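Local coordinates for protein chaperone SycD (Yersinia enterocolitica, PDB 2VGX) that acts as a type III secretion chaperone of the LcrH/SycD family and probably modulates yop operon expression, at residues G8-L13 / C48-Y53. Residues are numbered along the deposited sequence; the frame is centred on the assembly and turned at random.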
loop_
_atom_site.group_PDB
_atom_site.type_symbol
_atom_site.label_atom_id
_atom_site.label_comp_id
_atom_site.label_asym_id
_atom_site.label_seq_id
_atom_site.Cartn_x
_atom_site.Cartn_y
_atom_site.Cartn_z
ATOM N N GLY A 8 12.232 -10.776 -8.059
ATOM C CA GLY A 8 12.959 -9.487 -8.014
ATOM C C GLY A 8 12.358 -8.482 -7.025
ATOM O O GLY A 8 13.053 -7.994 -6.117
ATOM N N THR A 9 11.060 -8.189 -7.172
ATOM C CA THR A 9 10.387 -7.242 -6.286
ATOM C C THR A 9 9.397 -7.968 -5.374
ATOM O O THR A 9 8.971 -9.078 -5.650
ATOM C CB THR A 9 9.600 -6.151 -7.078
ATOM O OG1 THR A 9 8.522 -6.771 -7.810
ATOM C CG2 THR A 9 10.500 -5.369 -8.017
ATOM N N ILE A 10 9.018 -7.322 -4.285
ATOM C CA ILE A 10 8.008 -7.849 -3.386
ATOM C C ILE A 10 6.664 -8.017 -4.090
ATOM O O ILE A 10 5.978 -9.008 -3.879
ATOM C CB ILE A 10 7.808 -6.878 -2.153
ATOM C CG1 ILE A 10 9.095 -6.743 -1.301
ATOM C CG2 ILE A 10 6.605 -7.291 -1.291
ATOM C CD1 ILE A 10 9.696 -8.046 -0.828
ATOM N N ALA A 11 6.259 -7.031 -4.886
ATOM C CA ALA A 11 5.009 -7.135 -5.615
ATOM C C ALA A 11 5.033 -8.344 -6.546
ATOM O O ALA A 11 4.071 -9.076 -6.574
ATOM C CB ALA A 11 4.692 -5.845 -6.425
ATOM N N MET A 12 6.122 -8.546 -7.284
ATOM C CA MET A 12 6.220 -9.695 -8.224
ATOM C C MET A 12 6.103 -11.018 -7.474
ATOM O O MET A 12 5.336 -11.892 -7.869
ATOM C CB MET A 12 7.537 -9.702 -8.983
ATOM C CG MET A 12 7.679 -8.645 -10.035
ATOM S SD MET A 12 9.392 -8.573 -10.585
ATOM C CE MET A 12 9.422 -10.188 -11.416
ATOM N N LEU A 13 6.838 -11.155 -6.372
ATOM C CA LEU A 13 6.782 -12.363 -5.569
ATOM C C LEU A 13 5.357 -12.633 -5.137
ATOM O O LEU A 13 4.894 -13.781 -5.153
ATOM C CB LEU A 13 7.682 -12.255 -4.333
ATOM C CG LEU A 13 9.165 -12.570 -4.482
ATOM C CD1 LEU A 13 9.902 -12.074 -3.232
ATOM C CD2 LEU A 13 9.399 -14.070 -4.694
ATOM N N CYS A 48 7.230 2.181 -2.854
ATOM C CA CYS A 48 8.710 1.897 -2.757
ATOM C C CYS A 48 9.078 0.503 -2.197
ATOM O O CYS A 48 10.096 -0.091 -2.605
ATOM C CB CYS A 48 9.409 3.003 -1.934
ATOM S SG CYS A 48 9.458 4.635 -2.748
ATOM N N VAL A 49 8.275 -0.011 -1.263
ATOM C CA VAL A 49 8.468 -1.349 -0.715
ATOM C C VAL A 49 8.039 -2.411 -1.763
ATOM O O VAL A 49 8.713 -3.439 -1.947
ATOM C CB VAL A 49 7.625 -1.501 0.619
ATOM C CG1 VAL A 49 7.408 -2.985 1.029
ATOM C CG2 VAL A 49 8.302 -0.712 1.720
ATOM N N LEU A 50 6.935 -2.116 -2.455
ATOM C CA LEU A 50 6.313 -3.061 -3.434
ATOM C C LEU A 50 7.142 -3.235 -4.679
ATOM O O LEU A 50 7.224 -4.360 -5.190
ATOM C CB LEU A 50 4.862 -2.671 -3.800
ATOM C CG LEU A 50 3.886 -2.883 -2.604
ATOM C CD1 LEU A 50 2.510 -2.265 -2.861
ATOM C CD2 LEU A 50 3.708 -4.345 -2.187
ATOM N N ASP A 51 7.766 -2.146 -5.152
ATOM C CA ASP A 51 8.641 -2.198 -6.324
ATOM C C ASP A 51 9.749 -1.176 -6.130
ATOM O O ASP A 51 9.554 0.014 -6.413
ATOM C CB ASP A 51 7.862 -1.883 -7.623
ATOM C CG ASP A 51 8.660 -2.274 -8.901
ATOM O OD1 ASP A 51 9.889 -1.985 -8.979
ATOM O OD2 ASP A 51 8.040 -2.864 -9.836
ATOM N N HIS A 52 10.895 -1.644 -5.658
ATOM C CA HIS A 52 12.015 -0.775 -5.260
ATOM C C HIS A 52 12.918 -0.452 -6.443
ATOM O O HIS A 52 13.974 0.204 -6.294
ATOM C CB HIS A 52 12.786 -1.376 -4.061
ATOM C CG HIS A 52 13.519 -2.665 -4.363
ATOM N ND1 HIS A 52 12.871 -3.866 -4.571
ATOM C CD2 HIS A 52 14.852 -2.930 -4.463
ATOM C CE1 HIS A 52 13.773 -4.818 -4.775
ATOM N NE2 HIS A 52 14.983 -4.273 -4.728
ATOM N N TYR A 53 12.478 -0.868 -7.635
ATOM C CA TYR A 53 13.160 -0.502 -8.882
ATOM C C TYR A 53 12.446 0.550 -9.710
ATOM O O TYR A 53 12.893 0.883 -10.805
ATOM C CB TYR A 53 13.373 -1.742 -9.764
ATOM C CG TYR A 53 14.428 -2.681 -9.235
ATOM C CD1 TYR A 53 15.732 -2.253 -9.097
ATOM C CD2 TYR A 53 14.128 -3.994 -8.887
ATOM C CE1 TYR A 53 16.722 -3.104 -8.640
ATOM C CE2 TYR A 53 15.129 -4.861 -8.423
ATOM C CZ TYR A 53 16.414 -4.388 -8.310
ATOM O OH TYR A 53 17.445 -5.177 -7.884
HETATM O O HOH W 1 6.839 -5.237 -9.313
HETATM O O HOH W 2 10.283 -4.495 -3.908
#
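Thr-9 and Leu-50 bury the most surface here, and they meet side chain to backbone. CB of Thr-9 lies 3.5 Å from the carbonyl O of Leu-50. CG2 of Thr-9 lies 3.6 Å from OD1 of Asp-51 and also reaches the ring edge of Tyr-53. With chi1 at 65°, OG1 of Thr-9 stands between its own backbone N and carbonyl carbon, turned back over the start of helix 10-13. Thr-9 is the N-cap of that helix, and its OG1 accepts from Met-12 N at 3.0 Å. A water links the same OG1 to OD2 of Asp-51. The other carboxylate oxygen, OD1, uses its anti lone pair to accept from Tyr-53 N. This closes an Asx turn just after helix 44-50.

The first turn of one helix meets the last turn of another. Helix 44-50 belongs to a tetratricopeptide repeat, a motif of two antiparallel helices, and the short N-terminal helix 10-13 packs at its C-terminal end. One direct hydrogen bond joins the two segments: Ala-11 N gives its hydrogen to Leu-50 O at 2.9 Å. The donor lies in the carbonyl plane, on a lone pair, with an N-H...O angle of 158°. CB of Ala-11 lies 3.2 Å from Leu-50 O. On the apolar side Leu-50 places CB against CB of Ala-11 and CD2 near CG2 of Ile-10. Leu-21 of helix 18-33 packs on both Ala-11 and Leu-50.

Ile-10 lays CG1 against Val-49 O, 3.4 Å away. A second water donates to that carbonyl, accepts from Ile-10 N and bonds ND1 of His-52 in the ring plane. Val-49 of the other SycD chain packs on Ile-10 and Leu-50, which puts this corner at the dimer interface.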